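Local coordinates for protein (S)-ureidoglycine aminohydrolase (Escherichia coli, PDB 1RC6) that catalyses the manganese-dependent hydrolysis of (S)-ureidoglycine to (S)-ureidoglycolate and ammonia, a step in the anaerobic use of allantoin as a nitrogen source, at residues A16-V21 against L28-G33; D32-N37 against D46-S51; L50-P53 against F59-Y62. One frame throughout, in Å; residues are numbered along the deposited sequence.

Contact 1. Residues A16-V21 against L28-G33; sequences ANRAIV and LLTPDG
Leu28 N donates to Ile20 O across 2.7 Å, with an N-H...O angle of 160°, and this backbone bond joins the short hairpin of strands 20-21 and 26-29. A softer polar contact follows where the chain of 16-21 enters the hairpin: Ala19 CA points its hydrogen at Leu28 O, 3.1 Å away, and Ala19 CB lies alongside Leu28 O at 3.7 Å.

Two apolar pairs flank the bond. Ile20 CG2 rests against Leu28 CB at 3.5 Å, the two side chains meeting at about a right angle, while the longer arm of Ile20 leads away. Val21 CG2 approaches Leu29 CD1 more loosely, at 4.4 Å.

A methyl also packs on polar groups by van der Waals contact. Leu28 CG stands anti to the backbone N (chi1 177°), which swings the branched end toward Arg18 and brings Leu28 CD1 to 3.5 Å from Arg18 O. Leu28 CD1 also lies 4.1 Å from Arg18 NH1, approaching the guanidinium obliquely.

The charge of Arg18 is used outside the pair: NE donates to Leu15 O and NH1 forms a salt bridge with Asp226. Leu28 packs on Ile228, and Leu29 bonds through its backbone to Tyr227, in strand 227-230, the neighbour of 26-29 in the sheet. The N-terminal hairpin thus extends a sheet of the C-terminal cupin domain, backbone polarity and leucine packing attaching its inner strand while an arginine ties the lead-in segment to that domain.

Contact 2. Residues D32-N37 against D46-S51; sequences DGLVKN and DATILS
Asn37 and Ala47 meet where the loop after strand 26-29 reaches strand 46-49, an edge strand of the six-stranded sheet in the N-terminal cupin of this two-cupin protein. Asn37 N donates to Ala47 O at 2.6 Å, with an N-H...O angle of 163°. That satisfies the carbonyl of a buried alanine on one edge of the strand. The other edge is taken by strand 60-67, through backbone bonds of Asp46 with Thr65 and Thr48 with Leu63.

Earlier in the loop, Leu34 N donates to Asp32 O at 2.6 Å, closing an inverse gamma turn centred on Gly33, which kinks the chain. Lys36 bends at chi2 and chi4, which carries Lys36 NZ back to 4.1 Å from Asp46 OD2. This is too long for a salt bridge, though the opposite charges probably attract weakly at the solvent-accessible side.

Van der Waals contacts lie beside the polar ones. Ile49 packs across the Asn37 side chain at about a right angle, and both Ala47 and Ile49 touch Ile39 farther along the loop. Leu34 points toward the strand, its CD1 reaching Thr48 OG1 at 4.2 Å.

Contact 3. Residues L50-P53 against F59-Y62; sequences LSTP and FVDY
The Phe59 ring meets Ser51 obliquely, Phe59 CE2 lying 3.5 Å from Ser51 CB. Asp61 CG sits at the ring's edge, in its plane, and Tyr132 stacks on the ring from strand 127-135. Phe59 CG lies between the backbone N and the carbonyl carbon (chi1 56°), a rotation that brings the ring back toward 50-53 although its CB points away. Phe59 lies about 7 Å, side chain to side chain, from His202, a probable manganese ligand.

The Asp61 carboxylate divides its oxygens. Asp61 OD2 accepts Ser51 N at 2.6 Å, nearly along its C-O axis though with the N-H bent at 140°, while OD1 is bonded to Tyr227 OH, which also bonds Ser51 OG. Between the backbones, Leu50 N donates to Asp61 O at 2.9 Å, and Asp61 N returns a weak bond to Ser51 O at 3.3 Å. Val60 CA adds a CA-H...O contact to Ser51 O at 3.2 Å. Farther along, Pro53 CD rests 4.0 Å from Val60 CG2, an apolar finish at the more exposed end.

The buried Asp61 is held by Ser51 N and Tyr227 OH, which would help offset any charge it carries and which link the antiparallel segments to strand 227-230 of the C-terminal cupin.

The three contacts follow one another along the N-terminal part of the chain, from surface to interior. Contact 1 is a surface contact in a hairpin added to the C-terminal cupin sheet; contact 2, partly buried, lies on an edge strand of the N-terminal sheet; contact 3 is buried, where that sheet faces strand 227-230 of the C-terminal cupin. Contacts 2 and 3 reach the same sheet, in which strands 46-49 and 60-67 are antiparallel neighbours, and Ile49 packs on Tyr62 where they touch. Contact 1 shares only Asp32 and Gly33 with contact 2. Contacts 1 and 2 each rest on a clear backbone bond, with charged side chains at the margin, whereas contact 3 adds a buried carboxylate.

Contact 1. Residues A16-V21 against L28-G33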
loop_
_atom_site.group_PDB
_atom_site.type_symbol
_atom_site.label_atom_id
_atom_site.label_comp_id
_atom_site.label_asym_id
_atom_site.label_seq_id
_atom_site.Cartn_x
_atom_site.Cartn_y
_atom_site.Cartn_z
ATOM N N ALA A 16 1.787 -21.037 -9.217
ATOM C CA ALA A 16 2.949 -20.421 -9.864
ATOM C C ALA A 16 2.562 -19.755 -11.188
ATOM O O ALA A 16 1.823 -20.335 -11.987
ATOM C CB ALA A 16 4.035 -21.468 -10.105
ATOM N N ASN A 17 3.065 -18.539 -11.403
ATOM C CA ASN A 17 2.804 -17.770 -12.621
ATOM C C ASN A 17 1.380 -17.229 -12.718
ATOM O O ASN A 17 0.566 -17.751 -13.479
ATOM C CB ASN A 17 3.081 -18.613 -13.872
ATOM C CG ASN A 17 4.460 -19.228 -13.868
ATOM O OD1 ASN A 17 5.460 -18.541 -13.650
ATOM N ND2 ASN A 17 4.525 -20.533 -14.122
ATOM N N ARG A 18 1.079 -16.184 -11.959
ATOM C CA ARG A 18 -0.252 -15.591 -12.007
ATOM C C ARG A 18 -0.191 -14.115 -12.423
ATOM O O ARG A 18 -1.216 -13.493 -12.718
ATOM C CB ARG A 18 -0.944 -15.754 -10.652
ATOM C CG ARG A 18 -1.362 -17.187 -10.378
ATOM C CD ARG A 18 -2.007 -17.358 -9.014
ATOM N NE ARG A 18 -1.054 -17.186 -7.920
ATOM C CZ ARG A 18 -0.938 -16.084 -7.186
ATOM N NH1 ARG A 18 -1.724 -15.037 -7.418
ATOM N NH2 ARG A 18 -0.029 -16.027 -6.220
ATOM N N ALA A 19 1.026 -13.575 -12.469
ATOM C CA ALA A 19 1.259 -12.184 -12.849
ATOM C C ALA A 19 0.616 -11.825 -14.194
ATOM O O ALA A 19 1.177 -12.099 -15.251
ATOM C CB ALA A 19 2.769 -11.906 -12.895
ATOM N N ILE A 20 -0.559 -11.204 -14.141
ATOM C CA ILE A 20 -1.276 -10.801 -15.341
ATOM C C ILE A 20 -1.404 -9.288 -15.397
ATOM O O ILE A 20 -1.398 -8.628 -14.364
ATOM C CB ILE A 20 -2.689 -11.403 -15.364
ATOM C CG1 ILE A 20 -3.509 -10.781 -16.502
ATOM C CG2 ILE A 20 -3.379 -11.160 -14.029
ATOM C CD1 ILE A 20 -2.907 -10.986 -17.893
ATOM N N VAL A 21 -1.534 -8.746 -16.602
ATOM C CA VAL A 21 -1.662 -7.306 -16.784
ATOM C C VAL A 21 -2.715 -6.919 -17.818
ATOM O O VAL A 21 -2.921 -7.630 -18.798
ATOM C CB VAL A 21 -0.311 -6.696 -17.201
ATOM C CG1 VAL A 21 -0.490 -5.242 -17.636
ATOM C CG2 VAL A 21 0.668 -6.784 -16.035
ATOM N N LEU A 28 -2.080 -7.969 -11.829
ATOM C CA LEU A 28 -1.813 -8.784 -10.660
ATOM C C LEU A 28 -0.312 -8.971 -10.703
ATOM O O LEU A 28 0.231 -9.479 -11.674
ATOM C CB LEU A 28 -2.530 -10.133 -10.759
ATOM C CG LEU A 28 -2.331 -11.197 -9.669
ATOM C CD1 LEU A 28 -0.921 -11.740 -9.743
ATOM C CD2 LEU A 28 -2.593 -10.619 -8.304
ATOM N N LEU A 29 0.362 -8.519 -9.662
ATOM C CA LEU A 29 1.808 -8.619 -9.581
ATOM C C LEU A 29 2.197 -9.446 -8.382
ATOM O O LEU A 29 1.539 -9.399 -7.346
ATOM C CB LEU A 29 2.425 -7.226 -9.442
ATOM C CG LEU A 29 2.803 -6.430 -10.691
ATOM C CD1 LEU A 29 1.886 -6.736 -11.859
ATOM C CD2 LEU A 29 2.752 -4.964 -10.331
ATOM N N THR A 30 3.275 -10.200 -8.525
ATOM C CA THR A 30 3.768 -11.031 -7.444
ATOM C C THR A 30 5.194 -10.605 -7.162
ATOM O O THR A 30 6.128 -11.292 -7.568
ATOM C CB THR A 30 3.771 -12.506 -7.838
ATOM O OG1 THR A 30 2.444 -12.910 -8.218
ATOM C CG2 THR A 30 4.268 -13.354 -6.664
ATOM N N PRO A 31 5.378 -9.463 -6.457
ATOM C CA PRO A 31 6.681 -8.880 -6.089
ATOM C C PRO A 31 7.821 -9.877 -5.863
ATOM O O PRO A 31 9.001 -9.547 -6.023
ATOM C CB PRO A 31 6.355 -8.040 -4.842
ATOM C CG PRO A 31 4.974 -8.498 -4.424
ATOM C CD PRO A 31 4.300 -8.781 -5.720
ATOM N N ASP A 32 7.463 -11.099 -5.496
ATOM C CA ASP A 32 8.448 -12.143 -5.287
ATOM C C ASP A 32 9.115 -12.371 -6.637
ATOM O O ASP A 32 10.312 -12.122 -6.802
ATOM C CB ASP A 32 7.745 -13.416 -4.832
ATOM C CG ASP A 32 6.617 -13.132 -3.865
ATOM O OD1 ASP A 32 5.653 -12.428 -4.256
ATOM O OD2 ASP A 32 6.702 -13.611 -2.712
ATOM N N GLY A 33 8.319 -12.831 -7.602
ATOM C CA GLY A 33 8.823 -13.089 -8.939
ATOM C C GLY A 33 9.104 -11.812 -9.708
ATOM O O GLY A 33 8.677 -11.658 -10.850
#

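Contact 2. Residues D32-N37 against D46-S51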
loop_
_atom_site.group_PDB
_atom_site.type_symbol
_atom_site.label_atom_id
_atom_site.label_comp_id
_atom_site.label_asym_id
_atom_site.label_seq_id
_atom_site.Cartn_x
_atom_site.Cartn_y
_atom_site.Cartn_z
ATOM N N ASP A 32 7.463 -11.099 -5.496
ATOM C CA ASP A 32 8.448 -12.143 -5.287
ATOM C C ASP A 32 9.115 -12.371 -6.637
ATOM O O ASP A 32 10.312 -12.122 -6.802
ATOM C CB ASP A 32 7.745 -13.416 -4.832
ATOM C CG ASP A 32 6.617 -13.132 -3.865
ATOM O OD1 ASP A 32 5.653 -12.428 -4.256
ATOM O OD2 ASP A 32 6.702 -13.611 -2.712
ATOM N N GLY A 33 8.319 -12.831 -7.602
ATOM C CA GLY A 33 8.823 -13.089 -8.939
ATOM C C GLY A 33 9.104 -11.812 -9.708
ATOM O O GLY A 33 8.677 -11.658 -10.850
ATOM N N LEU A 34 9.815 -10.884 -9.076
ATOM C CA LEU A 34 10.158 -9.622 -9.717
ATOM C C LEU A 34 11.590 -9.241 -9.426
ATOM O O LEU A 34 12.123 -9.524 -8.353
ATOM C CB LEU A 34 9.244 -8.495 -9.248
ATOM C CG LEU A 34 7.807 -8.562 -9.748
ATOM C CD1 LEU A 34 7.090 -7.257 -9.421
ATOM C CD2 LEU A 34 7.809 -8.797 -11.253
ATOM N N VAL A 35 12.212 -8.595 -10.400
ATOM C CA VAL A 35 13.587 -8.168 -10.249
ATOM C C VAL A 35 13.561 -6.979 -9.305
ATOM O O VAL A 35 12.634 -6.172 -9.342
ATOM C CB VAL A 35 14.186 -7.738 -11.607
ATOM C CG1 VAL A 35 15.716 -7.748 -11.527
ATOM C CG2 VAL A 35 13.673 -8.657 -12.722
ATOM N N LYS A 36 14.572 -6.871 -8.457
ATOM C CA LYS A 36 14.633 -5.769 -7.518
ATOM C C LYS A 36 15.027 -4.459 -8.210
ATOM O O LYS A 36 15.677 -4.458 -9.260
ATOM C CB LYS A 36 15.612 -6.119 -6.390
ATOM C CG LYS A 36 15.346 -7.501 -5.785
ATOM C CD LYS A 36 13.845 -7.705 -5.500
ATOM C CE LYS A 36 13.480 -9.166 -5.199
ATOM N NZ LYS A 36 14.082 -9.686 -3.937
ATOM N N ASN A 37 14.605 -3.344 -7.627
ATOM C CA ASN A 37 14.904 -2.030 -8.170
ATOM C C ASN A 37 15.977 -1.339 -7.341
ATOM O O ASN A 37 15.885 -1.279 -6.110
ATOM C CB ASN A 37 13.649 -1.169 -8.158
ATOM C CG ASN A 37 12.618 -1.631 -9.144
ATOM O OD1 ASN A 37 12.792 -1.463 -10.346
ATOM N ND2 ASN A 37 11.533 -2.217 -8.647
ATOM N N ASP A 46 15.991 -4.584 -0.192
ATOM C CA ASP A 46 15.521 -4.893 -1.535
ATOM C C ASP A 46 14.262 -4.081 -1.814
ATOM O O ASP A 46 13.242 -4.263 -1.151
ATOM C CB ASP A 46 15.197 -6.382 -1.670
ATOM C CG ASP A 46 16.392 -7.265 -1.395
ATOM O OD1 ASP A 46 17.496 -6.881 -1.827
ATOM O OD2 ASP A 46 16.219 -8.337 -0.759
ATOM N N ALA A 47 14.333 -3.174 -2.779
ATOM C CA ALA A 47 13.160 -2.371 -3.108
ATOM C C ALA A 47 12.566 -2.830 -4.423
ATOM O O ALA A 47 13.267 -3.053 -5.409
ATOM C CB ALA A 47 13.511 -0.891 -3.190
ATOM N N THR A 48 11.257 -2.990 -4.432
ATOM C CA THR A 48 10.598 -3.405 -5.638
ATOM C C THR A 48 9.405 -2.505 -5.924
ATOM O O THR A 48 8.414 -2.500 -5.203
ATOM C CB THR A 48 10.196 -4.891 -5.537
ATOM O OG1 THR A 48 9.085 -5.144 -6.400
ATOM C CG2 THR A 48 9.851 -5.264 -4.110
ATOM N N ILE A 49 9.548 -1.704 -6.968
ATOM C CA ILE A 49 8.508 -0.784 -7.411
ATOM C C ILE A 49 7.285 -1.558 -7.932
ATOM O O ILE A 49 7.434 -2.560 -8.635
ATOM C CB ILE A 49 9.049 0.108 -8.525
ATOM C CG1 ILE A 49 10.204 0.942 -7.989
ATOM C CG2 ILE A 49 7.960 0.978 -9.074
ATOM C CD1 ILE A 49 11.025 1.600 -9.074
ATOM N N LEU A 50 6.086 -1.088 -7.582
ATOM C CA LEU A 50 4.842 -1.735 -7.995
ATOM C C LEU A 50 4.077 -0.879 -8.995
ATOM O O LEU A 50 4.428 -0.832 -10.157
ATOM C CB LEU A 50 3.990 -2.032 -6.764
ATOM C CG LEU A 50 4.780 -2.881 -5.752
ATOM C CD1 LEU A 50 3.952 -3.134 -4.510
ATOM C CD2 LEU A 50 5.181 -4.191 -6.386
ATOM N N SER A 51 3.032 -0.198 -8.561
ATOM C CA SER A 51 2.299 0.647 -9.489
ATOM C C SER A 51 3.108 1.900 -9.860
ATOM O O SER A 51 3.883 2.423 -9.056
ATOM C CB SER A 51 0.961 1.055 -8.872
ATOM O OG SER A 51 0.147 -0.082 -8.622
#

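Contact 3. Residues L50-P53 against F59-Y62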
loop_
_atom_site.group_PDB
_atom_site.type_symbol
_atom_site.label_atom_id
_atom_site.label_comp_id
_atom_site.label_asym_id
_atom_site.label_seq_id
_atom_site.Cartn_x
_atom_site.Cartn_y
_atom_site.Cartn_z
ATOM N N LEU A 50 6.086 -1.088 -7.582
ATOM C CA LEU A 50 4.842 -1.735 -7.995
ATOM C C LEU A 50 4.077 -0.879 -8.995
ATOM O O LEU A 50 4.428 -0.832 -10.157
ATOM C CB LEU A 50 3.990 -2.032 -6.764
ATOM C CG LEU A 50 4.780 -2.881 -5.752
ATOM C CD1 LEU A 50 3.952 -3.134 -4.510
ATOM C CD2 LEU A 50 5.181 -4.191 -6.386
ATOM N N SER A 51 3.032 -0.198 -8.561
ATOM C CA SER A 51 2.299 0.647 -9.489
ATOM C C SER A 51 3.108 1.900 -9.860
ATOM O O SER A 51 3.883 2.423 -9.056
ATOM C CB SER A 51 0.961 1.055 -8.872
ATOM O OG SER A 51 0.147 -0.082 -8.622
ATOM N N THR A 52 2.930 2.373 -11.090
ATOM C CA THR A 52 3.605 3.578 -11.582
ATOM C C THR A 52 2.697 4.146 -12.659
ATOM O O THR A 52 1.808 3.455 -13.141
ATOM C CB THR A 52 4.961 3.269 -12.246
ATOM O OG1 THR A 52 4.739 2.509 -13.438
ATOM C CG2 THR A 52 5.862 2.469 -11.317
ATOM N N PRO A 53 2.900 5.412 -13.045
ATOM C CA PRO A 53 2.060 6.013 -14.083
ATOM C C PRO A 53 2.087 5.200 -15.368
ATOM O O PRO A 53 1.092 5.124 -16.084
ATOM C CB PRO A 53 2.683 7.389 -14.265
ATOM C CG PRO A 53 3.091 7.727 -12.878
ATOM C CD PRO A 53 3.758 6.434 -12.423
ATOM N N PHE A 59 0.040 7.361 -8.990
ATOM C CA PHE A 59 0.867 7.264 -7.797
ATOM C C PHE A 59 1.942 6.237 -8.061
ATOM O O PHE A 59 1.942 5.583 -9.106
ATOM C CB PHE A 59 0.039 6.807 -6.594
ATOM C CG PHE A 59 -0.685 5.490 -6.805
ATOM C CD1 PHE A 59 -1.967 5.460 -7.354
ATOM C CD2 PHE A 59 -0.086 4.281 -6.451
ATOM C CE1 PHE A 59 -2.640 4.251 -7.543
ATOM C CE2 PHE A 59 -0.749 3.069 -6.639
ATOM C CZ PHE A 59 -2.029 3.057 -7.186
ATOM N N VAL A 60 2.877 6.107 -7.132
ATOM C CA VAL A 60 3.922 5.104 -7.257
ATOM C C VAL A 60 3.972 4.461 -5.902
ATOM O O VAL A 60 4.039 5.173 -4.908
ATOM C CB VAL A 60 5.305 5.702 -7.517
ATOM C CG1 VAL A 60 6.299 4.578 -7.693
ATOM C CG2 VAL A 60 5.285 6.606 -8.738
ATOM N N ASP A 61 3.899 3.138 -5.834
ATOM C CA ASP A 61 3.981 2.493 -4.532
ATOM C C ASP A 61 5.068 1.435 -4.551
ATOM O O ASP A 61 5.508 1.011 -5.624
ATOM C CB ASP A 61 2.623 1.942 -4.084
ATOM C CG ASP A 61 1.971 1.064 -5.114
ATOM O OD1 ASP A 61 0.803 0.689 -4.879
ATOM O OD2 ASP A 61 2.612 0.747 -6.146
ATOM N N TYR A 62 5.538 1.043 -3.370
ATOM C CA TYR A 62 6.632 0.089 -3.280
ATOM C C TYR A 62 6.474 -0.944 -2.192
ATOM O O TYR A 62 5.676 -0.802 -1.266
ATOM C CB TYR A 62 7.960 0.791 -2.965
ATOM C CG TYR A 62 8.215 2.132 -3.603
ATOM C CD1 TYR A 62 7.350 3.210 -3.397
ATOM C CD2 TYR A 62 9.340 2.333 -4.398
ATOM C CE1 TYR A 62 7.602 4.462 -3.978
ATOM C CE2 TYR A 62 9.603 3.578 -4.980
ATOM C CZ TYR A 62 8.734 4.631 -4.765
ATOM O OH TYR A 62 9.018 5.843 -5.343
#